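Phosphoribosylaminoimidazole-succinocarboxamide synthase (Ehrlichia chaffeensis str. Arkansas, PDB 3KRE) catalyses the ATP-dependent joining of L-aspartate to carboxyaminoimidazole ribonucleotide, forming SAICAR in de novo purine (IMP) biosynthesis. Local coordinates at residues Thr89-Leu94 / Arg98-Lys103; Ile114-Ala119 / Lys178-Leu183; Asn121-Lys124 / Ala129-Thr132; Tyr142-Asn145 / Ser149-Met152; Thr230-Arg233 / Asp237-Arg240. All blocks are in the same frame, centred on the assembly; numbering follows the deposited sequence. Where two conformers were deposited one is given.

Contact 1 (Thr89-Leu94 / Arg98-Lys103); sequences THFISL and REQLVK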
# COMPACT_ATOMS: atom_id res chain seq x y z
N THR A 89 9.83 -8.39 -3.53
CA THR A 89 9.35 -7.53 -2.44
C THR A 89 10.44 -7.35 -1.40
O THR A 89 11.43 -8.10 -1.40
CB THR A 89 8.14 -8.10 -1.72
OG1 THR A 89 8.57 -9.15 -0.84
CG2 THR A 89 7.09 -8.65 -2.68
N HIS A 90 10.22 -6.41 -0.48
CA HIS A 90 11.16 -6.24 0.62
C HIS A 90 10.93 -7.23 1.78
O HIS A 90 11.69 -7.27 2.75
CB HIS A 90 11.13 -4.81 1.12
CG HIS A 90 9.89 -4.41 1.84
ND1 HIS A 90 9.81 -3.26 2.59
CD2 HIS A 90 8.70 -5.04 1.99
CE1 HIS A 90 8.60 -3.16 3.12
NE2 HIS A 90 7.91 -4.23 2.78
N PHE A 91 9.92 -8.08 1.66
CA PHE A 91 9.52 -8.88 2.82
C PHE A 91 10.49 -10.04 3.08
O PHE A 91 10.83 -10.82 2.15
CB PHE A 91 8.11 -9.39 2.63
CG PHE A 91 7.67 -10.33 3.73
CD1 PHE A 91 7.18 -9.83 4.92
CD2 PHE A 91 7.74 -11.70 3.55
CE1 PHE A 91 6.80 -10.70 5.94
CE2 PHE A 91 7.34 -12.60 4.56
CZ PHE A 91 6.86 -12.09 5.75
N ILE A 92 10.97 -10.14 4.32
CA ILE A 92 11.80 -11.29 4.73
C ILE A 92 11.06 -12.26 5.64
O ILE A 92 10.99 -13.46 5.35
CB ILE A 92 13.13 -10.86 5.37
CG1 ILE A 92 13.93 -10.01 4.38
CG2 ILE A 92 13.93 -12.11 5.85
CD1 ILE A 92 15.17 -9.31 5.00
N SER A 93 10.54 -11.77 6.77
CA SER A 93 9.88 -12.65 7.71
C SER A 93 8.94 -11.87 8.62
O SER A 93 9.18 -10.71 8.92
CB SER A 93 10.93 -13.40 8.53
OG SER A 93 10.31 -14.34 9.37
N LEU A 94 7.88 -12.53 9.07
CA LEU A 94 6.99 -11.97 10.10
C LEU A 94 7.65 -12.23 11.47
O LEU A 94 8.00 -13.37 11.78
CB LEU A 94 5.61 -12.65 10.00
CG LEU A 94 4.52 -12.21 10.96
CD1 LEU A 94 4.18 -10.71 10.76
CD2 LEU A 94 3.25 -13.09 10.74
N ARG A 98 3.38 -6.83 15.64
CA ARG A 98 3.49 -5.49 15.05
C ARG A 98 4.59 -5.36 14.03
O ARG A 98 4.68 -4.32 13.37
CB ARG A 98 3.76 -4.48 16.16
CG ARG A 98 2.52 -4.16 16.92
CD ARG A 98 2.70 -2.98 17.79
NE ARG A 98 1.47 -2.83 18.53
CZ ARG A 98 0.38 -2.23 18.07
NH1 ARG A 98 0.37 -1.64 16.89
NH2 ARG A 98 -0.71 -2.21 18.82
N GLU A 99 5.44 -6.38 13.90
CA GLU A 99 6.71 -6.21 13.20
C GLU A 99 6.98 -7.27 12.19
O GLU A 99 6.64 -8.44 12.37
CB GLU A 99 7.87 -6.15 14.19
CG GLU A 99 7.76 -4.97 15.13
CD GLU A 99 8.86 -4.84 16.14
OE1 GLU A 99 9.54 -5.84 16.45
OE2 GLU A 99 9.01 -3.71 16.65
N GLN A 100 7.62 -6.85 11.12
CA GLN A 100 8.17 -7.79 10.14
C GLN A 100 9.57 -7.34 9.80
O GLN A 100 9.89 -6.15 9.88
CB GLN A 100 7.26 -7.91 8.90
CG GLN A 100 6.73 -6.69 8.33
CD GLN A 100 5.66 -6.96 7.30
OE1 GLN A 100 5.97 -7.15 6.14
NE2 GLN A 100 4.37 -6.91 7.72
N LEU A 101 10.40 -8.30 9.45
CA LEU A 101 11.75 -8.10 9.00
C LEU A 101 11.71 -7.88 7.50
O LEU A 101 11.13 -8.70 6.75
CB LEU A 101 12.61 -9.32 9.30
CG LEU A 101 14.13 -9.12 9.16
CD1 LEU A 101 14.64 -8.08 10.20
CD2 LEU A 101 14.87 -10.45 9.31
N VAL A 102 12.34 -6.81 7.05
CA VAL A 102 12.36 -6.49 5.64
C VAL A 102 13.76 -6.02 5.20
O VAL A 102 14.61 -5.58 6.02
CB VAL A 102 11.34 -5.38 5.28
CG1 VAL A 102 9.90 -5.77 5.67
CG2 VAL A 102 11.74 -4.06 5.97
N LYS A 103 13.97 -6.11 3.89
CA LYS A 103 15.22 -5.68 3.26
C LYS A 103 15.38 -4.18 3.45
O LYS A 103 14.43 -3.46 3.26
CB LYS A 103 15.20 -5.98 1.76
CG LYS A 103 15.19 -7.47 1.38
CD LYS A 103 15.28 -7.69 -0.16
CE LYS A 103 16.53 -8.49 -0.61
NZ LYS A 103 17.73 -8.16 0.18
O HOH W 1 12.08 -1.67 3.08

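Contact 2 (Ile114-Ala119 / Lys178-Leu183); sequences IRNLAA and KINNIL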
# COMPACT_ATOMS: atom_id res chain seq x y z
N ILE A 114 -3.24 2.60 -8.37
CA ILE A 114 -3.92 1.77 -9.35
C ILE A 114 -5.41 1.79 -9.01
O ILE A 114 -5.81 1.46 -7.88
CB ILE A 114 -3.40 0.31 -9.35
CG1 ILE A 114 -1.89 0.26 -9.62
CG2 ILE A 114 -4.08 -0.46 -10.44
CD1 ILE A 114 -1.02 0.47 -8.39
N ARG A 115 -6.24 2.18 -9.97
CA ARG A 115 -7.70 2.33 -9.74
C ARG A 115 -8.51 1.41 -10.64
O ARG A 115 -8.35 1.43 -11.89
CB ARG A 115 -8.12 3.78 -10.00
CG ARG A 115 -7.27 4.86 -9.30
CD ARG A 115 -7.84 6.23 -9.51
NE ARG A 115 -7.00 7.25 -8.89
CZ ARG A 115 -7.08 7.63 -7.61
NH1 ARG A 115 -7.97 7.11 -6.80
NH2 ARG A 115 -6.28 8.57 -7.17
N ASN A 116 -9.39 0.63 -10.01
CA ASN A 116 -10.35 -0.22 -10.69
C ASN A 116 -11.74 0.41 -10.78
O ASN A 116 -12.42 0.24 -11.78
CB ASN A 116 -10.42 -1.59 -10.03
CG ASN A 116 -9.10 -2.34 -10.14
OD1 ASN A 116 -8.56 -2.45 -11.23
ND2 ASN A 116 -8.58 -2.82 -9.03
N LEU A 117 -12.16 1.07 -9.72
CA LEU A 117 -13.35 1.90 -9.71
C LEU A 117 -12.95 3.30 -9.27
O LEU A 117 -11.91 3.51 -8.65
CB LEU A 117 -14.38 1.35 -8.73
CG LEU A 117 -14.67 -0.15 -8.65
CD1 LEU A 117 -15.77 -0.36 -7.55
CD2 LEU A 117 -15.09 -0.74 -9.98
N ALA A 118 -13.79 4.27 -9.59
CA ALA A 118 -13.60 5.64 -9.14
C ALA A 118 -13.85 5.75 -7.65
O ALA A 118 -14.85 5.24 -7.15
CB ALA A 118 -14.58 6.57 -9.84
N ALA A 119 -12.95 6.42 -6.95
CA ALA A 119 -13.14 6.69 -5.53
C ALA A 119 -12.28 7.88 -5.12
O ALA A 119 -11.49 8.39 -5.92
CB ALA A 119 -12.82 5.44 -4.69
N LYS A 178 0.09 -6.37 -12.82
CA LYS A 178 0.15 -7.78 -12.43
C LYS A 178 -0.28 -7.91 -10.96
O LYS A 178 -1.08 -8.78 -10.61
CB LYS A 178 1.56 -8.36 -12.65
CG LYS A 178 1.75 -9.84 -12.23
CD LYS A 178 3.14 -10.43 -12.71
CE LYS A 178 3.46 -11.78 -11.97
NZ LYS A 178 4.79 -12.37 -12.33
N ILE A 179 0.23 -7.02 -10.13
CA ILE A 179 -0.13 -6.97 -8.71
C ILE A 179 -1.63 -6.74 -8.58
O ILE A 179 -2.31 -7.38 -7.76
CB ILE A 179 0.72 -5.91 -7.94
CG1 ILE A 179 2.17 -6.38 -7.83
CG2 ILE A 179 0.13 -5.65 -6.51
CD1 ILE A 179 3.20 -5.30 -7.51
N ASN A 180 -2.17 -5.80 -9.37
CA ASN A 180 -3.60 -5.56 -9.37
C ASN A 180 -4.37 -6.85 -9.70
O ASN A 180 -5.33 -7.19 -9.02
CB ASN A 180 -3.95 -4.45 -10.37
CG ASN A 180 -5.45 -4.07 -10.35
OD1 ASN A 180 -6.09 -4.06 -9.29
ND2 ASN A 180 -6.00 -3.76 -11.53
N ASN A 181 -3.95 -7.57 -10.73
CA ASN A 181 -4.64 -8.81 -11.09
C ASN A 181 -4.60 -9.83 -9.96
O ASN A 181 -5.63 -10.42 -9.63
CB ASN A 181 -4.04 -9.45 -12.32
CG ASN A 181 -4.31 -8.64 -13.57
OD1 ASN A 181 -5.26 -7.86 -13.62
ND2 ASN A 181 -3.50 -8.86 -14.61
N ILE A 182 -3.43 -10.05 -9.40
CA ILE A 182 -3.26 -11.02 -8.29
C ILE A 182 -4.10 -10.66 -7.07
O ILE A 182 -4.89 -11.48 -6.54
CB ILE A 182 -1.79 -11.15 -7.87
CG1 ILE A 182 -0.93 -11.66 -9.05
CG2 ILE A 182 -1.70 -12.08 -6.65
CD1 ILE A 182 0.58 -11.35 -8.86
N LEU A 183 -3.95 -9.42 -6.61
CA LEU A 183 -4.72 -8.95 -5.44
C LEU A 183 -6.22 -8.92 -5.72
O LEU A 183 -7.02 -9.28 -4.84
CB LEU A 183 -4.25 -7.56 -4.99
CG LEU A 183 -2.82 -7.41 -4.50
CD1 LEU A 183 -2.51 -5.98 -4.04
CD2 LEU A 183 -2.58 -8.40 -3.33

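Contact 3 (Asn121-Lys124 / Ala129-Thr132); sequences NFSK and ADGT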
# COMPACT_ATOMS: atom_id res chain seq x y z
N ASN A 121 -10.30 11.15 -4.27
CA ASN A 121 -10.07 12.42 -4.94
C ASN A 121 -10.25 12.31 -6.47
O ASN A 121 -10.48 13.31 -7.14
CB ASN A 121 -8.66 12.91 -4.62
CG ASN A 121 -8.54 13.45 -3.18
OD1 ASN A 121 -9.52 13.82 -2.56
ND2 ASN A 121 -7.32 13.50 -2.66
N PHE A 122 -10.13 11.09 -7.00
CA PHE A 122 -10.41 10.85 -8.42
C PHE A 122 -11.87 11.19 -8.69
O PHE A 122 -12.18 11.97 -9.58
CB PHE A 122 -10.10 9.39 -8.81
CG PHE A 122 -10.29 9.12 -10.27
CD1 PHE A 122 -9.21 9.10 -11.15
CD2 PHE A 122 -11.56 8.90 -10.77
CE1 PHE A 122 -9.40 8.87 -12.49
CE2 PHE A 122 -11.76 8.70 -12.11
CZ PHE A 122 -10.67 8.66 -12.98
N SER A 123 -12.77 10.59 -7.91
CA SER A 123 -14.20 10.87 -8.06
C SER A 123 -14.48 12.33 -7.95
O SER A 123 -15.26 12.86 -8.75
CB SER A 123 -15.00 10.21 -6.95
OG SER A 123 -14.86 8.84 -7.04
N LYS A 124 -13.84 12.98 -6.97
CA LYS A 124 -14.13 14.39 -6.71
C LYS A 124 -13.66 15.26 -7.88
O LYS A 124 -14.42 16.10 -8.35
CB LYS A 124 -13.50 14.89 -5.40
CG LYS A 124 -14.10 14.30 -4.10
CD LYS A 124 -13.28 14.79 -2.85
CE LYS A 124 -13.24 13.78 -1.68
NZ LYS A 124 -11.97 12.93 -1.57
N ALA A 129 -19.11 9.45 -10.06
CA ALA A 129 -19.63 8.86 -8.83
C ALA A 129 -18.69 7.77 -8.27
O ALA A 129 -18.17 6.96 -9.03
CB ALA A 129 -21.03 8.29 -9.11
N ASP A 130 -18.45 7.79 -6.96
CA ASP A 130 -17.75 6.67 -6.29
C ASP A 130 -18.32 5.32 -6.74
O ASP A 130 -19.56 5.11 -6.75
CB ASP A 130 -17.89 6.76 -4.76
CG ASP A 130 -16.94 7.73 -4.10
OD1 ASP A 130 -16.09 8.38 -4.76
OD2 ASP A 130 -17.03 7.84 -2.87
N GLY A 131 -17.44 4.41 -7.12
CA GLY A 131 -17.86 3.07 -7.55
C GLY A 131 -18.06 2.89 -9.04
O GLY A 131 -18.30 1.79 -9.51
N THR A 132 -17.94 3.97 -9.82
CA THR A 132 -17.99 3.84 -11.25
C THR A 132 -16.83 2.96 -11.70
O THR A 132 -15.68 3.30 -11.43
CB THR A 132 -17.89 5.21 -11.94
OG1 THR A 132 -18.93 6.07 -11.44
CG2 THR A 132 -18.02 5.04 -13.46

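Contact 4 (Tyr142-Asn145 / Ser149-Met152); sequences YYKN and SDPM. With EDO (1,2-ethanediol), chain F.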
# COMPACT_ATOMS: atom_id res chain seq x y z
N TYR A 142 2.32 9.74 -8.20
CA TYR A 142 2.45 10.91 -7.35
C TYR A 142 3.85 10.99 -6.79
O TYR A 142 4.45 9.98 -6.50
CB TYR A 142 1.43 10.88 -6.21
CG TYR A 142 0.02 10.85 -6.69
CD1 TYR A 142 -0.73 12.00 -6.74
CD2 TYR A 142 -0.56 9.65 -7.13
CE1 TYR A 142 -2.01 11.99 -7.19
CE2 TYR A 142 -1.85 9.63 -7.60
CZ TYR A 142 -2.59 10.82 -7.61
OH TYR A 142 -3.88 10.81 -8.08
N TYR A 143 4.37 12.19 -6.69
CA TYR A 143 5.62 12.44 -6.01
C TYR A 143 5.37 12.41 -4.48
O TYR A 143 4.51 13.16 -3.99
CB TYR A 143 6.10 13.82 -6.41
CG TYR A 143 7.37 14.28 -5.71
CD1 TYR A 143 8.46 13.43 -5.58
CD2 TYR A 143 7.50 15.59 -5.25
CE1 TYR A 143 9.63 13.85 -4.97
CE2 TYR A 143 8.66 16.01 -4.65
CZ TYR A 143 9.72 15.13 -4.51
OH TYR A 143 10.90 15.52 -3.91
N LYS A 144 6.09 11.57 -3.74
CA LYS A 144 5.84 11.44 -2.30
C LYS A 144 6.56 12.58 -1.57
O LYS A 144 7.79 12.62 -1.50
CB LYS A 144 6.25 10.05 -1.76
CG LYS A 144 5.52 9.72 -0.42
CD LYS A 144 5.80 8.31 0.12
CE LYS A 144 4.89 8.00 1.33
NZ LYS A 144 5.23 6.72 2.04
N ASN A 145 5.77 13.54 -1.10
CA ASN A 145 6.29 14.75 -0.45
C ASN A 145 5.19 15.39 0.36
O ASN A 145 4.19 15.87 -0.19
CB ASN A 145 6.84 15.73 -1.49
CG ASN A 145 7.60 16.90 -0.87
OD1 ASN A 145 7.01 17.79 -0.28
ND2 ASN A 145 8.92 16.91 -1.06
N SER A 149 2.15 18.12 -0.50
CA SER A 149 0.93 17.30 -0.48
C SER A 149 0.86 16.30 -1.64
O SER A 149 -0.15 16.22 -2.33
CB SER A 149 -0.35 18.15 -0.45
OG SER A 149 -0.30 19.11 0.61
N ASP A 150 1.96 15.59 -1.84
CA ASP A 150 2.05 14.49 -2.82
C ASP A 150 1.46 14.84 -4.19
O ASP A 150 0.48 14.24 -4.62
CB ASP A 150 1.37 13.23 -2.30
CG ASP A 150 1.96 12.72 -0.98
OD1 ASP A 150 3.15 12.98 -0.66
OD2 ASP A 150 1.20 12.01 -0.29
N PRO A 151 2.08 15.80 -4.88
CA PRO A 151 1.57 16.22 -6.18
C PRO A 151 1.66 15.11 -7.25
O PRO A 151 2.64 14.35 -7.35
CB PRO A 151 2.48 17.36 -6.56
CG PRO A 151 3.72 17.13 -5.82
CD PRO A 151 3.34 16.45 -4.54
N MET A 152 0.62 15.05 -8.07
CA MET A 152 0.65 14.17 -9.23
C MET A 152 1.78 14.55 -10.18
O MET A 152 2.07 15.72 -10.40
CB MET A 152 -0.68 14.27 -9.97
CG MET A 152 -0.86 13.21 -11.02
SD MET A 152 -2.53 13.38 -11.68
CE MET A 152 -2.55 12.08 -12.90
C1 EDO F . -0.87 10.47 -3.18
O1 EDO F . -0.83 10.30 -1.76
C2 EDO F . -2.06 9.72 -3.70
O2 EDO F . -3.20 10.39 -3.18

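Contact 5 (Thr230-Arg233 / Asp237-Arg240); sequences TNKR and DRYR. With EDO (1,2-ethanediol), chain H; EDO (1,2-ethanediol), chain D.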
# COMPACT_ATOMS: atom_id res chain seq x y z
N THR A 230 -22.59 -5.84 -0.28
CA THR A 230 -23.21 -4.67 0.38
C THR A 230 -22.59 -3.34 -0.03
O THR A 230 -23.16 -2.28 0.24
CB THR A 230 -23.03 -4.75 1.87
OG1 THR A 230 -21.63 -4.91 2.16
CG2 THR A 230 -23.76 -5.95 2.39
N ASN A 231 -21.43 -3.39 -0.66
CA ASN A 231 -20.61 -2.21 -0.87
C ASN A 231 -20.15 -1.55 0.42
O ASN A 231 -19.77 -0.41 0.37
CB ASN A 231 -21.34 -1.16 -1.72
CG ASN A 231 -21.58 -1.62 -3.13
OD1 ASN A 231 -22.67 -1.45 -3.66
ND2 ASN A 231 -20.56 -2.20 -3.74
N LYS A 232 -20.16 -2.26 1.54
CA LYS A 232 -19.56 -1.72 2.76
C LYS A 232 -18.06 -1.52 2.56
O LYS A 232 -17.39 -2.39 2.06
CB LYS A 232 -19.74 -2.68 3.89
CG LYS A 232 -19.56 -2.08 5.25
CD LYS A 232 -20.51 -2.80 6.20
CE LYS A 232 -20.29 -2.35 7.59
NZ LYS A 232 -20.65 -3.43 8.53
N ARG A 233 -17.57 -0.37 2.97
CA ARG A 233 -16.14 -0.06 2.94
C ARG A 233 -15.48 -0.70 4.12
O ARG A 233 -16.00 -0.60 5.24
CB ARG A 233 -15.95 1.45 2.99
CG ARG A 233 -16.70 2.19 1.88
CD ARG A 233 -16.24 3.64 1.76
NE ARG A 233 -17.06 4.41 0.82
CZ ARG A 233 -16.63 5.19 -0.18
NH1 ARG A 233 -15.34 5.37 -0.42
NH2 ARG A 233 -17.52 5.81 -0.95
N ASP A 237 -11.02 4.40 4.60
CA ASP A 237 -12.19 5.28 4.35
C ASP A 237 -13.17 5.26 5.51
O ASP A 237 -13.88 6.25 5.70
CB ASP A 237 -12.94 4.99 3.05
CG ASP A 237 -12.33 5.68 1.85
OD1 ASP A 237 -11.51 6.62 2.03
OD2 ASP A 237 -12.65 5.27 0.71
N ARG A 238 -13.20 4.19 6.29
CA ARG A 238 -14.08 4.18 7.48
C ARG A 238 -13.67 5.29 8.46
O ARG A 238 -14.52 5.92 9.08
CB ARG A 238 -14.11 2.82 8.17
CG ARG A 238 -14.66 1.68 7.31
CD ARG A 238 -15.20 0.52 8.14
NE ARG A 238 -16.40 0.94 8.83
CZ ARG A 238 -17.63 1.00 8.28
NH1 ARG A 238 -17.84 0.59 7.04
NH2 ARG A 238 -18.63 1.48 8.98
N TYR A 239 -12.37 5.50 8.57
CA TYR A 239 -11.86 6.61 9.35
C TYR A 239 -12.04 7.94 8.63
O TYR A 239 -12.57 8.90 9.21
CB TYR A 239 -10.40 6.37 9.71
CG TYR A 239 -9.78 7.53 10.42
CD1 TYR A 239 -10.18 7.87 11.71
CD2 TYR A 239 -8.83 8.33 9.79
CE1 TYR A 239 -9.64 8.99 12.35
CE2 TYR A 239 -8.30 9.43 10.43
CZ TYR A 239 -8.70 9.75 11.71
OH TYR A 239 -8.18 10.84 12.38
N ARG A 240 -11.63 8.02 7.36
CA ARG A 240 -11.74 9.29 6.63
C ARG A 240 -13.16 9.87 6.62
O ARG A 240 -13.34 11.08 6.81
CB ARG A 240 -11.29 9.13 5.19
CG ARG A 240 -9.82 8.91 4.99
CD ARG A 240 -9.51 9.12 3.50
NE ARG A 240 -8.16 8.68 3.19
CZ ARG A 240 -7.84 7.50 2.67
NH1 ARG A 240 -8.76 6.57 2.39
NH2 ARG A 240 -6.56 7.24 2.46
C1 EDO H . -16.99 -3.78 8.38
O1 EDO H . -18.21 -4.47 8.07
C2 EDO H . -17.12 -2.73 9.48
O2 EDO H . -17.90 -3.26 10.56
C1 EDO D . -6.21 3.87 1.27
O1 EDO D . -6.48 5.05 0.56
C2 EDO D . -7.48 3.05 1.46
O2 EDO D . -8.48 3.82 2.10

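Contact 1 (Thr89-Leu94 / Arg98-Lys103)
Glu99 and Leu94 begin the pairing: methyl CD1 of Leu94 packs 3.7 Å from Glu99 O. Gln100, the next residue, is the non-hydrogen-bonded partner of Leu94 and sends its side chain to the sheet face that also carries Phe91. With CG between the backbone N and the carbonyl carbon (chi1 45°), the chain crosses the Phe91 side chain at roughly a right angle. OE1 thereby meets the ring edge, 3.2 Å from Phe91 CD1, while amide and ring planes stand 84° apart. Leu101 marks a classic beta bulge. Its O accepts from two successive donors, Ile92 N at 2.8 Å and Ser93 N at 3.1 Å, and its N donates to Ser93 O at 2.8 Å. On the other face its CD2 packs against Ile92 CG2 at 4.0 Å. Val102 lies alongside His90, with CG1 3.8 Å from the ring centroid and only 6° off the ring normal, a CH-pi contact over the face. Lys103 N closes the series by donating to His90 O at 2.8 Å, and a water joins its O to His90 ND1 in the imidazole plane. These strands, 91-94 and 99-107, form an antiparallel hairpin. Strand 44-49 pairs with the second of them, and helix 67-84 packs against Phe91, His90 and Leu94, its Asn72 taking the NE2 hydrogen bond of Gln100.

Contact 2 (Ile114-Ala119 / Lys178-Leu183)
Ile114 and Asn180 mark the nearest backbone approach, 7.3 Å between CA atoms, so the chain around Ile114 to Asn116 meets helix 166-189 through side chains alone. Both Ile114 and Asn116 project toward the helix from their CA atoms, and Asn180 projects back toward them. Its CG is anti to the backbone N (chi1 -176°), which carries the amide off the helix to meet Asn116 from the opposite direction. The two carboxamides then lie nearly coplanar, their planes 15° apart, and exchange a reciprocal pair of hydrogen bonds. Asn116 ND2 donates to Asn180 OD1 at 2.8 Å, almost straight at 173°. Asn180 ND2 returns a bond to Asn116 OD1 at 2.9 Å. Each acceptor is approached in its carbonyl plane on a lone pair, so the ring of two bonds fixes the rotation of both amides. This cyclic amide pair ties helix 166-189 to the large antiparallel sheet at the point where the chain turns a corner at Asn116. Asn116 ND2 also donates to Leu194 O of strand 192-204, so both of its N-H groups can be used. Beside the polar pair, Ile114 CG2 packs at 3.9 Å from Asn180 CG, the two side chains sliding past each other in opposite directions. Phe197 of strand 192-204 touches both Ile114 and Asn180, and Pro137 touches both asparagines.

Contact 3 (Asn121-Lys124 / Ala129-Thr132)
Ser123 meets the Asp130 carboxylate, the flat group of this contact, at one of its two oxygens. Ser123 OG donates to Asp130 OD1 at 2.6 Å, which accepts on its anti lone pair, directed away from OD2. OD2 forms a salt bridge with Arg233 NH2. Ser123 CB follows its hydroxyl in, 3.1 Å from Asp130 OD1, so the serine comes up to this oxygen with its whole short side chain. Its OG lies beside the backbone N of its own residue, anti to the carbonyl carbon (chi1 -63°), which turns the hydroxyl off helix 120-126 toward the loop. The acceptor sits in a type II beta turn running from Ala129 to Thr132, with Asp130 and Gly131 at its corners. Gly131 has phi 93°, a conformation in which a side chain would crowd the carbonyl before it, and which suits glycine. Ala129 O takes two donors from the fourth residue of the turn, Thr132 N at 3.1 Å and Thr132 OG1 at 2.7 Å, the hydroxyl bond reinforcing the backbone one. Gly131 N donates to Ala118 O and Ala118 N donates to Thr132 O, holding this turn against the chain that leads into the helix. Along the outer side of that helix, Lys124 folds back so that its NZ donates to Asn121 OD1 at 2.8 Å. The ammonium lies 6.9 Å from Asp130 OD1, not in contact with it.

Contact 4 (Tyr142-Asn145 / Ser149-Met152)
Asp150 and Asn145 are joined by two hydrogen bonds. Asp150 N donates to Asn145 O at 2.8 Å, and Asp150 OD1 takes the Asn145 N-H at 2.7 Å, met nearly along its C-O axis. The side-chain oxygen thus does the work of a backbone acceptor and closes a two-bond clasp on Asn145, at the price of leaving two acceptors, Asn145 O and Asp150 OD1, 3.1 Å apart. One step along, Tyr143 N donates to Pro151 O at 2.8 Å, and Asp150 CA makes a CA-H...O contact with Tyr143 O at 3.0 Å. Tyr142 and Met152 then form a non-hydrogen-bonded antiparallel pair whose side chains diverge. The Tyr142 ring is nevertheless reached by Met152 CB, 3.8 Å from CE1. Met152 CG lies over one face of that ring and C2 of an ethanediol, probably from the crystallisation liquor, over the opposite one. Met152 SD lies 5.3 Å from the ring centroid and 37° off its normal, an oblique Met-aromatic contact. In the second shell, Leu148 N donates to Asn145 OD1, Tyr142 OH is hydrogen-bonded to Glu140, and Trp163 stacks on the Tyr143 ring. Ser149 and Asp150 both have positive phi, part of the bend that leads back to strand 152-153. While OD1 holds Asn145 N, Asp150 OD2 lies 3.0 Å from diol O1 and close to Glu111; that bond is not settled, but a hydroxyl between two acidic groups probably eases their closeness.

Contact 5 (Thr230-Arg233 / Asp237-Arg240)
Arg233 and Asp237 meet in the tighter half of the contact. The Arg233 chain runs extended from CG to NE and brings NH1 2.9 Å from Asp237 OD2, a salt bridge in the guanidinium plane. The donor reaches the carboxylate from above, 46° out of its plane, and the N-H...O angle is a bent 136°. Arg233 NH2 makes a salt bridge with Asp130, Asp237 OD1 receives Arg240 NH1 at 2.8 Å, and Arg224 pairs with Asp237 OD2. Next to them, Arg238 bends at chi3 and turns back over the loop. Its NH1 donates to Arg233 O at 2.8 Å, much straighter at 167° and in the planes of both groups, so the guanidinium meets the carbonyl with its edge. Its NE and, weakly, NH2 hold the carbonyls of Gly244 and Leu243. The loose side begins at Lys232, whose CG stands 3.6 Å from Arg238 NH1. Exposed Lys232 NZ donates to O1 of an ethanediol at 2.7 Å, and that diol also lies over one face of the Arg238 guanidinium. Arg233, Asp237 and Arg240 form a salt-bridge network centred on one carboxylate; through Arg233 it fastens the loop to helix 237-240, while Arg240 holds the other oxygen from within the helix.

In the fold
Contacts 1, 2 and 4 all reach the large antiparallel sheet, each differently: contact 1 is strand pairing with a bulge, contact 2 an amide pair fixing a helix to the sheet, and contact 4 a turn. Contact 2 is buried, contact 4 lies on the surface, and contacts 1, 3 and 5 are partly buried, contact 3 with its centre about 19 Å from that of the chain. Contacts 3 and 5 are linked by the Asp130-Arg233 salt bridge, and contacts 2 and 3 touch through Ala118. Backbone bonding dominates contact 1; contact 2 uses neutral amides, contact 3 a hydroxyl-carboxylate bond, contact 4 mixed backbone and carboxylate bonds, contact 5 salt bridges and an arginine-carbonyl bond.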